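Local coordinates for glycosyl hydrolase family 2, TIM barrel domain protein (Parabacteroides merdae ATCC 43184, PDB 6DXU), which probably hydrolyses beta-glucuronides, acting as a glycoside hydrolase family 2 beta-glucuronidase in a bacterium of the human gut, at residues G487-V492 with P599-N604; G491-Y496 with E565-R570; A466-E471 with S483-W488. One frame throughout, in Å; residues are numbered along the deposited sequence.

Contact 1. Residues G487-V492 with P599-N604; sequences GWYRGV and PVRPDN. With BCN (bicine), chain L.
Tyr-489 and Arg-601 come from opposite sides, meet at their polar ends and form the whole of the direct contact between 487-492 and 599-604. Their CA atoms are 14.7 Å apart, and just 66 Å² is buried. The approach is polar: Tyr-489 OH lies 3.1 Å from Arg-601 NH2 and 3.4 Å from Arg-601 NH1, near the guanidinium plane at the edge that carries the two terminal nitrogens. Ring and guanidinium planes are inclined by 32°. With its chain extended from CG to NE (chi2 -178°, chi3 -165°), Arg-601 covers about half of the gap and Tyr-489 most of the rest.

Both polar ends have stronger partners nearby. Tyr-489 OH is hydrogen-bonded to Lys-612, part of an Asn-x-Lys sequence familiar from beta-glucuronidases, while Arg-601 NH2 makes a salt bridge to Asp-183.

Aromatic packing fixes the tyrosine ring. Trp-488 CD1 sits 3.5 Å above its plane, over the ring centre, and the ring of Trp-485 meets it edge-to-face. The backbone bond from Gly-487 N to Arg-490 O, 3.1 Å long, closes the loop that carries Tyr-489.

Ligand bonding belongs to the other segment. The type I turn from Arg-601 to Asn-604 presents the Asp-603 carbonyl, whose O accepts a hydrogen bond from bicine O6 at 2.8 Å; Arg-523 also binds the bicine. Asn-604 ND2 is bonded to Val-609 O, tying the end of the turn to the start of strand 609-610.

With so little apolar surface shared, the contact rests on polar groups held by their own neighbours: the tyrosine oxygen has both an arginine and a lysine as neighbours, and Asp-183 probably offsets part of that positive charge.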
loop_
_atom_site.group_PDB
_atom_site.type_symbol
_atom_site.label_atom_id
_atom_site.label_comp_id
_atom_site.label_asym_id
_atom_site.label_seq_id
_atom_site.Cartn_x
_atom_site.Cartn_y
_atom_site.Cartn_z
ATOM N N GLY D 487 -44.963 -28.939 -7.105
ATOM C CA GLY D 487 -44.802 -30.074 -7.982
ATOM C C GLY D 487 -43.379 -30.322 -8.413
ATOM O O GLY D 487 -43.139 -31.232 -9.219
ATOM N N TRP D 488 -42.424 -29.529 -7.941
ATOM C CA TRP D 488 -41.048 -29.877 -8.262
ATOM C C TRP D 488 -40.230 -30.044 -6.994
ATOM O O TRP D 488 -40.111 -31.166 -6.494
ATOM C CB TRP D 488 -40.409 -28.859 -9.205
ATOM C CG TRP D 488 -39.101 -29.400 -9.732
ATOM C CD1 TRP D 488 -37.835 -28.960 -9.435
ATOM C CD2 TRP D 488 -38.943 -30.540 -10.580
ATOM N NE1 TRP D 488 -36.901 -29.743 -10.087
ATOM C CE2 TRP D 488 -37.558 -30.721 -10.791
ATOM C CE3 TRP D 488 -39.844 -31.419 -11.201
ATOM C CZ2 TRP D 488 -37.051 -31.748 -11.596
ATOM C CZ3 TRP D 488 -39.339 -32.437 -12.004
ATOM C CH2 TRP D 488 -37.959 -32.593 -12.191
ATOM N N TYR D 489 -39.694 -28.950 -6.437
ATOM C CA TYR D 489 -38.856 -29.094 -5.249
ATOM C C TYR D 489 -39.668 -29.432 -4.008
ATOM O O TYR D 489 -39.094 -29.916 -3.029
ATOM C CB TYR D 489 -38.033 -27.821 -5.001
ATOM C CG TYR D 489 -36.937 -27.609 -6.023
ATOM C CD1 TYR D 489 -36.882 -26.447 -6.776
ATOM C CD2 TYR D 489 -35.976 -28.595 -6.259
ATOM C CE1 TYR D 489 -35.898 -26.258 -7.717
ATOM C CE2 TYR D 489 -34.984 -28.415 -7.205
ATOM C CZ TYR D 489 -34.945 -27.240 -7.925
ATOM O OH TYR D 489 -33.959 -27.040 -8.869
ATOM N N ARG D 490 -40.980 -29.206 -4.032
ATOM C CA ARG D 490 -41.815 -29.525 -2.886
ATOM C C ARG D 490 -43.267 -29.660 -3.324
ATOM O O ARG D 490 -43.735 -28.956 -4.226
ATOM C CB ARG D 490 -41.681 -28.447 -1.801
ATOM C CG ARG D 490 -42.395 -28.756 -0.500
ATOM C CD ARG D 490 -41.940 -27.804 0.607
ATOM N NE ARG D 490 -40.506 -27.922 0.869
ATOM C CZ ARG D 490 -39.969 -28.797 1.718
ATOM N NH1 ARG D 490 -40.752 -29.634 2.389
ATOM N NH2 ARG D 490 -38.653 -28.837 1.898
ATOM N N GLY D 491 -43.973 -30.577 -2.670
ATOM C CA GLY D 491 -45.404 -30.714 -2.844
ATOM C C GLY D 491 -45.861 -31.169 -4.220
ATOM O O GLY D 491 -45.109 -31.735 -5.022
ATOM N N VAL D 492 -47.120 -30.862 -4.503
ATOM C CA VAL D 492 -47.768 -31.277 -5.739
ATOM C C VAL D 492 -48.194 -30.031 -6.493
ATOM O O VAL D 492 -48.503 -28.998 -5.889
ATOM C CB VAL D 492 -48.973 -32.191 -5.441
ATOM C CG1 VAL D 492 -48.497 -33.450 -4.720
ATOM C CG2 VAL D 492 -50.019 -31.445 -4.596
ATOM N N PRO D 599 -22.615 -25.212 -12.601
ATOM C CA PRO D 599 -21.522 -26.031 -12.069
ATOM C C PRO D 599 -21.941 -26.929 -10.925
ATOM O O PRO D 599 -21.151 -27.791 -10.517
ATOM C CB PRO D 599 -20.510 -24.981 -11.585
ATOM C CG PRO D 599 -21.371 -23.792 -11.180
ATOM C CD PRO D 599 -22.542 -23.808 -12.148
ATOM N N VAL D 600 -23.129 -26.735 -10.354
ATOM C CA VAL D 600 -23.477 -27.442 -9.133
ATOM C C VAL D 600 -24.331 -28.675 -9.407
ATOM O O VAL D 600 -24.831 -29.293 -8.462
ATOM C CB VAL D 600 -24.147 -26.503 -8.104
ATOM C CG1 VAL D 600 -23.222 -25.314 -7.771
ATOM C CG2 VAL D 600 -25.508 -26.003 -8.595
ATOM N N ARG D 601 -24.508 -29.061 -10.671
ATOM C CA ARG D 601 -25.340 -30.218 -11.017
ATOM C C ARG D 601 -24.594 -31.202 -11.914
ATOM O O ARG D 601 -25.010 -31.469 -13.048
ATOM C CB ARG D 601 -26.638 -29.749 -11.670
ATOM C CG ARG D 601 -27.451 -28.821 -10.772
ATOM C CD ARG D 601 -28.766 -28.433 -11.448
ATOM N NE ARG D 601 -29.403 -27.289 -10.792
ATOM C CZ ARG D 601 -30.486 -27.378 -10.019
ATOM N NH1 ARG D 601 -31.054 -28.561 -9.787
ATOM N NH2 ARG D 601 -30.994 -26.282 -9.458
ATOM N N PRO D 602 -23.490 -31.778 -11.424
ATOM C CA PRO D 602 -22.711 -32.712 -12.262
ATOM C C PRO D 602 -23.451 -33.980 -12.662
ATOM O O PRO D 602 -23.049 -34.626 -13.642
ATOM C CB PRO D 602 -21.499 -33.041 -11.376
ATOM C CG PRO D 602 -21.963 -32.812 -9.984
ATOM C CD PRO D 602 -22.905 -31.627 -10.082
ATOM N N ASP D 603 -24.501 -34.373 -11.932
ATOM C CA ASP D 603 -25.168 -35.654 -12.139
ATOM C C ASP D 603 -26.519 -35.537 -12.828
ATOM O O ASP D 603 -27.288 -36.508 -12.821
ATOM C CB ASP D 603 -25.325 -36.382 -10.808
ATOM C CG ASP D 603 -23.988 -36.789 -10.219
ATOM O OD1 ASP D 603 -23.116 -37.245 -10.989
ATOM O OD2 ASP D 603 -23.795 -36.611 -9.004
ATOM N N ASN D 604 -26.839 -34.382 -13.413
ATOM C CA ASN D 604 -28.079 -34.257 -14.160
ATOM C C ASN D 604 -28.018 -35.144 -15.403
ATOM O O ASN D 604 -26.930 -35.508 -15.853
ATOM C CB ASN D 604 -28.316 -32.799 -14.551
ATOM C CG ASN D 604 -29.085 -32.039 -13.492
ATOM O OD1 ASN D 604 -29.225 -32.522 -12.369
ATOM N ND2 ASN D 604 -29.587 -30.845 -13.840
HETATM N N1 BCN L . -32.250 -38.071 -12.059
HETATM C C1 BCN L . -32.219 -39.169 -11.112
HETATM C C2 BCN L . -31.484 -40.349 -11.743
HETATM O O21 BCN L . -31.242 -40.337 -12.977
HETATM O O22 BCN L . -31.127 -41.328 -11.032
HETATM C C3 BCN L . -33.623 -37.911 -12.526
HETATM C C4 BCN L . -33.981 -38.967 -13.576
HETATM O O4 BCN L . -33.037 -38.951 -14.613
HETATM C C5 BCN L . -31.866 -36.844 -11.361
HETATM C C6 BCN L . -30.388 -36.533 -11.592
HETATM O O6 BCN L . -29.960 -37.205 -12.749
#

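Contact 2. Residues G491-Y496 with E565-R570; sequences GVFTDY and ESYVVR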
loop_
_atom_site.group_PDB
_atom_site.type_symbol
_atom_site.label_atom_id
_atom_site.label_comp_id
_atom_site.label_asym_id
_atom_site.label_seq_id
_atom_site.Cartn_x
_atom_site.Cartn_y
_atom_site.Cartn_z
ATOM N N GLY D 491 -43.973 -30.577 -2.670
ATOM C CA GLY D 491 -45.404 -30.714 -2.844
ATOM C C GLY D 491 -45.861 -31.169 -4.220
ATOM O O GLY D 491 -45.109 -31.735 -5.022
ATOM N N VAL D 492 -47.120 -30.862 -4.503
ATOM C CA VAL D 492 -47.768 -31.277 -5.739
ATOM C C VAL D 492 -48.194 -30.031 -6.493
ATOM O O VAL D 492 -48.503 -28.998 -5.889
ATOM C CB VAL D 492 -48.973 -32.191 -5.441
ATOM C CG1 VAL D 492 -48.497 -33.450 -4.720
ATOM C CG2 VAL D 492 -50.019 -31.445 -4.596
ATOM N N PHE D 493 -48.192 -30.116 -7.824
ATOM C CA PHE D 493 -48.452 -28.878 -8.538
ATOM C C PHE D 493 -49.913 -28.449 -8.453
ATOM O O PHE D 493 -50.207 -27.282 -8.729
ATOM C CB PHE D 493 -47.956 -28.945 -10.000
ATOM C CG PHE D 493 -48.569 -30.040 -10.863
ATOM C CD1 PHE D 493 -47.763 -31.051 -11.384
ATOM C CD2 PHE D 493 -49.906 -29.999 -11.245
ATOM C CE1 PHE D 493 -48.290 -32.035 -12.221
ATOM C CE2 PHE D 493 -50.439 -30.977 -12.079
ATOM C CZ PHE D 493 -49.620 -32.003 -12.568
ATOM N N THR D 494 -50.830 -29.332 -8.038
ATOM C CA THR D 494 -52.207 -28.881 -7.838
ATOM C C THR D 494 -52.356 -27.943 -6.640
ATOM O O THR D 494 -53.422 -27.343 -6.483
ATOM C CB THR D 494 -53.145 -30.085 -7.672
ATOM O OG1 THR D 494 -52.608 -30.965 -6.679
ATOM C CG2 THR D 494 -53.286 -30.838 -8.980
ATOM N N ASP D 495 -51.322 -27.794 -5.811
ATOM C CA ASP D 495 -51.319 -26.807 -4.733
ATOM C C ASP D 495 -50.884 -25.410 -5.177
ATOM O O ASP D 495 -50.864 -24.500 -4.340
ATOM C CB ASP D 495 -50.423 -27.273 -3.587
ATOM C CG ASP D 495 -51.089 -28.324 -2.716
ATOM O OD1 ASP D 495 -52.309 -28.532 -2.863
ATOM O OD2 ASP D 495 -50.397 -28.923 -1.869
ATOM N N TYR D 496 -50.561 -25.211 -6.457
ATOM C CA TYR D 496 -49.993 -23.940 -6.907
ATOM C C TYR D 496 -50.890 -22.754 -6.541
ATOM O O TYR D 496 -50.425 -21.763 -5.961
ATOM C CB TYR D 496 -49.755 -23.989 -8.420
ATOM C CG TYR D 496 -49.664 -22.619 -9.067
ATOM C CD1 TYR D 496 -50.675 -22.155 -9.913
ATOM C CD2 TYR D 496 -48.587 -21.782 -8.809
ATOM C CE1 TYR D 496 -50.598 -20.897 -10.504
ATOM C CE2 TYR D 496 -48.505 -20.529 -9.379
ATOM C CZ TYR D 496 -49.510 -20.092 -10.223
ATOM O OH TYR D 496 -49.421 -18.841 -10.792
ATOM N N GLU D 565 -40.266 -35.176 -20.265
ATOM C CA GLU D 565 -41.066 -34.060 -20.740
ATOM C C GLU D 565 -42.538 -34.248 -20.399
ATOM O O GLU D 565 -43.274 -33.266 -20.293
ATOM C CB GLU D 565 -40.905 -33.901 -22.242
ATOM C CG GLU D 565 -39.484 -33.738 -22.687
ATOM C CD GLU D 565 -39.417 -33.041 -24.025
ATOM O OE1 GLU D 565 -38.687 -33.502 -24.933
ATOM O OE2 GLU D 565 -40.114 -32.029 -24.172
ATOM N N SER D 566 -42.980 -35.501 -20.247
ATOM C CA SER D 566 -44.399 -35.778 -20.044
ATOM C C SER D 566 -44.899 -35.190 -18.733
ATOM O O SER D 566 -46.024 -34.681 -18.665
ATOM C CB SER D 566 -44.639 -37.291 -20.091
ATOM O OG SER D 566 -43.971 -37.864 -21.215
ATOM N N TYR D 567 -44.077 -35.247 -17.686
ATOM C CA TYR D 567 -44.470 -34.670 -16.405
ATOM C C TYR D 567 -44.508 -33.145 -16.470
ATOM O O TYR D 567 -45.479 -32.523 -16.022
ATOM C CB TYR D 567 -43.517 -35.134 -15.305
ATOM C CG TYR D 567 -43.833 -34.522 -13.957
ATOM C CD1 TYR D 567 -44.931 -34.950 -13.224
ATOM C CD2 TYR D 567 -43.052 -33.493 -13.433
ATOM C CE1 TYR D 567 -45.237 -34.390 -11.994
ATOM C CE2 TYR D 567 -43.355 -32.919 -12.200
ATOM C CZ TYR D 567 -44.457 -33.374 -11.490
ATOM O OH TYR D 567 -44.782 -32.818 -10.271
ATOM N N VAL D 568 -43.463 -32.517 -17.022
ATOM C CA VAL D 568 -43.419 -31.057 -16.954
ATOM C C VAL D 568 -44.490 -30.445 -17.850
ATOM O O VAL D 568 -45.010 -29.362 -17.552
ATOM C CB VAL D 568 -42.012 -30.503 -17.269
ATOM C CG1 VAL D 568 -41.748 -30.463 -18.752
ATOM C CG2 VAL D 568 -41.863 -29.101 -16.663
ATOM N N VAL D 569 -44.858 -31.118 -18.938
ATOM C CA VAL D 569 -45.946 -30.623 -19.768
ATOM C C VAL D 569 -47.232 -30.558 -18.957
ATOM O O VAL D 569 -47.996 -29.590 -19.049
ATOM C CB VAL D 569 -46.091 -31.501 -21.026
ATOM C CG1 VAL D 569 -47.487 -31.376 -21.621
ATOM C CG2 VAL D 569 -45.042 -31.091 -22.057
ATOM N N ARG D 570 -47.476 -31.575 -18.131
ATOM C CA ARG D 570 -48.680 -31.568 -17.308
ATOM C C ARG D 570 -48.582 -30.538 -16.193
ATOM O O ARG D 570 -49.591 -29.931 -15.813
ATOM C CB ARG D 570 -48.935 -32.963 -16.741
ATOM C CG ARG D 570 -49.341 -33.959 -17.832
ATOM C CD ARG D 570 -49.531 -35.368 -17.302
ATOM N NE ARG D 570 -50.016 -36.244 -18.374
ATOM C CZ ARG D 570 -51.272 -36.671 -18.493
ATOM N NH1 ARG D 570 -52.194 -36.325 -17.600
ATOM N NH2 ARG D 570 -51.603 -37.458 -19.508
HETATM O O HOH W 1 -47.133 -32.868 -8.482
#
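Phe-493 packs tightest against Tyr-567, the two side chains lying alongside one another and running opposite ways. Phe-493 CE1 is 3.9 Å from Tyr-567 CE1, and Phe-493 CD1 is 3.6 Å from Tyr-567 OH, which lies at the edge of the phenylalanine ring. The pair is oblique, with centroids 5.8 Å apart and planes at 52°. Phe-493 takes up this place with CG between its backbone N and carbonyl carbon (chi1 59°), turning the ring onto the helix. The phenol oxygen has two partners, a water and, in a probable short hydrogen bond, Gly-487 O; that water donates to Tyr-567 OH and accepts from Phe-493 N, each at 3.0 Å, bridging backbone and side chain.

Arg-570 forms the looser side. Phe-493 CZ comes no nearer than 3.9 Å to Arg-570 O and 4.3 Å to Arg-570 CB, and the rest of the arginine runs off to a salt bridge with Glu-657. Further along helix 565-579, Leu-571 and His-575 also touch the phenylalanine. The arrangement is loop-on-helix packing within the alpha/beta (TIM) barrel region: a loop leading from strand 479-481 to helix 496-504 is laid against a later helix, with Phe-493 as its aromatic residue in this contact.

Contact 3. Residues A466-E471 with S483-W488; sequences AIRRCE and SIWAGW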
loop_
_atom_site.group_PDB
_atom_site.type_symbol
_atom_site.label_atom_id
_atom_site.label_comp_id
_atom_site.label_asym_id
_atom_site.label_seq_id
_atom_site.Cartn_x
_atom_site.Cartn_y
_atom_site.Cartn_z
ATOM N N ALA D 466 -37.218 -4.861 -6.271
ATOM C CA ALA D 466 -37.700 -6.193 -5.918
ATOM C C ALA D 466 -36.541 -7.077 -5.490
ATOM O O ALA D 466 -35.381 -6.814 -5.815
ATOM C CB ALA D 466 -38.440 -6.865 -7.086
ATOM N N ILE D 467 -36.879 -8.153 -4.767
ATOM C CA ILE D 467 -35.971 -9.271 -4.514
ATOM C C ILE D 467 -36.779 -10.558 -4.592
ATOM O O ILE D 467 -38.013 -10.544 -4.596
ATOM C CB ILE D 467 -35.262 -9.197 -3.145
ATOM C CG1 ILE D 467 -36.283 -9.187 -1.999
ATOM C CG2 ILE D 467 -34.339 -7.999 -3.065
ATOM C CD1 ILE D 467 -35.617 -9.186 -0.602
ATOM N N ARG D 468 -36.059 -11.683 -4.634
ATOM C CA ARG D 468 -36.658 -13.013 -4.599
ATOM C C ARG D 468 -36.085 -13.819 -3.435
ATOM O O ARG D 468 -34.862 -13.892 -3.257
ATOM C CB ARG D 468 -36.428 -13.766 -5.913
ATOM C CG ARG D 468 -37.056 -15.151 -5.897
ATOM C CD ARG D 468 -36.778 -15.974 -7.159
ATOM N NE ARG D 468 -37.351 -17.297 -6.942
ATOM C CZ ARG D 468 -36.740 -18.272 -6.282
ATOM N NH1 ARG D 468 -35.503 -18.092 -5.817
ATOM N NH2 ARG D 468 -37.364 -19.430 -6.091
ATOM N N ARG D 469 -36.983 -14.409 -2.646
ATOM C CA ARG D 469 -36.702 -15.350 -1.557
ATOM C C ARG D 469 -35.679 -14.803 -0.550
ATOM O O ARG D 469 -34.525 -15.234 -0.464
ATOM C CB ARG D 469 -36.246 -16.716 -2.079
ATOM C CG ARG D 469 -36.532 -17.813 -1.041
ATOM C CD ARG D 469 -35.716 -19.066 -1.295
ATOM N NE ARG D 469 -34.459 -19.026 -0.552
ATOM C CZ ARG D 469 -33.639 -20.063 -0.428
ATOM N NH1 ARG D 469 -33.954 -21.222 -1.003
ATOM N NH2 ARG D 469 -32.504 -19.935 0.257
ATOM N N CYS D 470 -36.154 -13.857 0.247
ATOM C CA CYS D 470 -35.450 -13.487 1.479
ATOM C C CYS D 470 -36.525 -12.908 2.401
ATOM O O CYS D 470 -36.776 -11.701 2.403
ATOM C CB CYS D 470 -34.316 -12.508 1.229
ATOM S SG CYS D 470 -33.343 -12.185 2.724
ATOM N N GLU D 471 -37.191 -13.801 3.139
ATOM C CA GLU D 471 -38.391 -13.399 3.869
ATOM C C GLU D 471 -38.090 -12.307 4.897
ATOM O O GLU D 471 -38.903 -11.394 5.093
ATOM C CB GLU D 471 -39.029 -14.613 4.550
ATOM C CG GLU D 471 -40.407 -14.307 5.125
ATOM C CD GLU D 471 -41.200 -15.557 5.468
ATOM O OE1 GLU D 471 -40.576 -16.568 5.853
ATOM O OE2 GLU D 471 -42.445 -15.533 5.338
ATOM N N SER D 483 -40.414 -18.208 -2.790
ATOM C CA SER D 483 -40.070 -19.422 -3.516
ATOM C C SER D 483 -41.305 -20.315 -3.583
ATOM O O SER D 483 -41.810 -20.756 -2.545
ATOM C CB SER D 483 -38.911 -20.148 -2.830
ATOM O OG SER D 483 -38.611 -21.363 -3.488
ATOM N N ILE D 484 -41.804 -20.562 -4.789
ATOM C CA ILE D 484 -42.967 -21.425 -5.001
ATOM C C ILE D 484 -42.629 -22.360 -6.152
ATOM O O ILE D 484 -42.713 -21.973 -7.323
ATOM C CB ILE D 484 -44.253 -20.646 -5.289
ATOM C CG1 ILE D 484 -44.575 -19.660 -4.159
ATOM C CG2 ILE D 484 -45.426 -21.617 -5.474
ATOM C CD1 ILE D 484 -45.736 -18.722 -4.536
ATOM N N TRP D 485 -42.248 -23.591 -5.824
ATOM C CA TRP D 485 -41.920 -24.596 -6.826
ATOM C C TRP D 485 -42.861 -25.790 -6.703
ATOM O O TRP D 485 -42.407 -26.921 -6.497
ATOM C CB TRP D 485 -40.460 -25.032 -6.657
ATOM C CG TRP D 485 -39.457 -24.068 -7.213
ATOM C CD1 TRP D 485 -38.824 -23.056 -6.548
ATOM C CD2 TRP D 485 -38.954 -24.048 -8.550
ATOM N NE1 TRP D 485 -37.970 -22.391 -7.405
ATOM C CE2 TRP D 485 -38.026 -22.990 -8.637
ATOM C CE3 TRP D 485 -39.199 -24.826 -9.686
ATOM C CZ2 TRP D 485 -37.342 -22.691 -9.813
ATOM C CZ3 TRP D 485 -38.519 -24.529 -10.853
ATOM C CH2 TRP D 485 -37.606 -23.471 -10.910
ATOM N N ALA D 486 -44.165 -25.543 -6.806
ATOM C CA ALA D 486 -45.162 -26.582 -6.569
ATOM C C ALA D 486 -45.034 -27.702 -7.595
ATOM O O ALA D 486 -45.035 -27.457 -8.807
ATOM C CB ALA D 486 -46.569 -25.987 -6.624
ATOM N N GLY D 487 -44.963 -28.939 -7.105
ATOM C CA GLY D 487 -44.802 -30.074 -7.982
ATOM C C GLY D 487 -43.379 -30.322 -8.413
ATOM O O GLY D 487 -43.139 -31.232 -9.219
ATOM N N TRP D 488 -42.424 -29.529 -7.941
ATOM C CA TRP D 488 -41.048 -29.877 -8.262
ATOM C C TRP D 488 -40.230 -30.044 -6.994
ATOM O O TRP D 488 -40.111 -31.166 -6.494
ATOM C CB TRP D 488 -40.409 -28.859 -9.205
ATOM C CG TRP D 488 -39.101 -29.400 -9.732
ATOM C CD1 TRP D 488 -37.835 -28.960 -9.435
ATOM C CD2 TRP D 488 -38.943 -30.540 -10.580
ATOM N NE1 TRP D 488 -36.901 -29.743 -10.087
ATOM C CE2 TRP D 488 -37.558 -30.721 -10.791
ATOM C CE3 TRP D 488 -39.844 -31.419 -11.201
ATOM C CZ2 TRP D 488 -37.051 -31.748 -11.596
ATOM C CZ3 TRP D 488 -39.339 -32.437 -12.004
ATOM C CH2 TRP D 488 -37.959 -32.593 -12.191
HETATM O O HOH W 2 -40.273 -19.134 -6.807
HETATM O O HOH W 3 -35.755 -21.349 -4.267
#
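Arg-468 NH2 is held by two waters, one 3.0 Å and the other 3.1 Å away, both accepting from it and both lying in the guanidinium plane at its edge. The setting is the TIM barrel of the family: strand 464-468 lies between the parallel strands 422-429 and 479-481, and Arg-468 stands at its C-terminal end, facing the loop that follows strand 479-481. Each water reaches that loop. One accepts from Ile-484 N at 2.9 Å; the other lies 3.0 Å from Ser-483 OG in a hydrogen bond. Contact with this loop is therefore largely water-mediated.

CG anti to the backbone N (chi1 -180°) and a fully extended chain carry the guanidinium this far, where it is pinned by further bonds: NE to Val-513 O, and NH1 in a salt bridge with Glu-430. Trp-485 presents its indole edge, with NE1 3.3 Å from Arg-468 NH2; both are donors, so this is proximity without a bond, and the planes stand 75° apart.

Arg-469 supplies the apolar part. Its methylene CD touches Ser-483 CB at 3.7 Å before the chain bends at chi3 (92°) and the guanidinium turns to a salt bridge with Asp-432. Ser-483 OG has a second partner in the backbone N of Glu-543.

From Trp-485 onward the loop folds into a type II beta turn with Gly-487 at its third position, closed by a hydrogen bond of 3.0 Å from Trp-488 N to Trp-485 O.

Overall arrangement
From the N terminus, contact 3 comes first and closes the shortest loop, joining the end of strand 464-468 to the segment just after strand 479-481. Its second segment runs into the first segment of contact 1 through Gly-487 and Trp-488, and contact 1 then overlaps contact 2 at Gly-491 and Val-492. One continuous segment, 483-496, a loop ending at the start of helix 496-504, thus serves all three. Contact 2 closes on helix 565-579 and nests inside the longer span of contact 1, which closes on 599-604, partly in the bicine pocket; contact 3 precedes contact 2 in series. Together they tie a barrel strand, a later helix and a ligand-binding turn to the same loop.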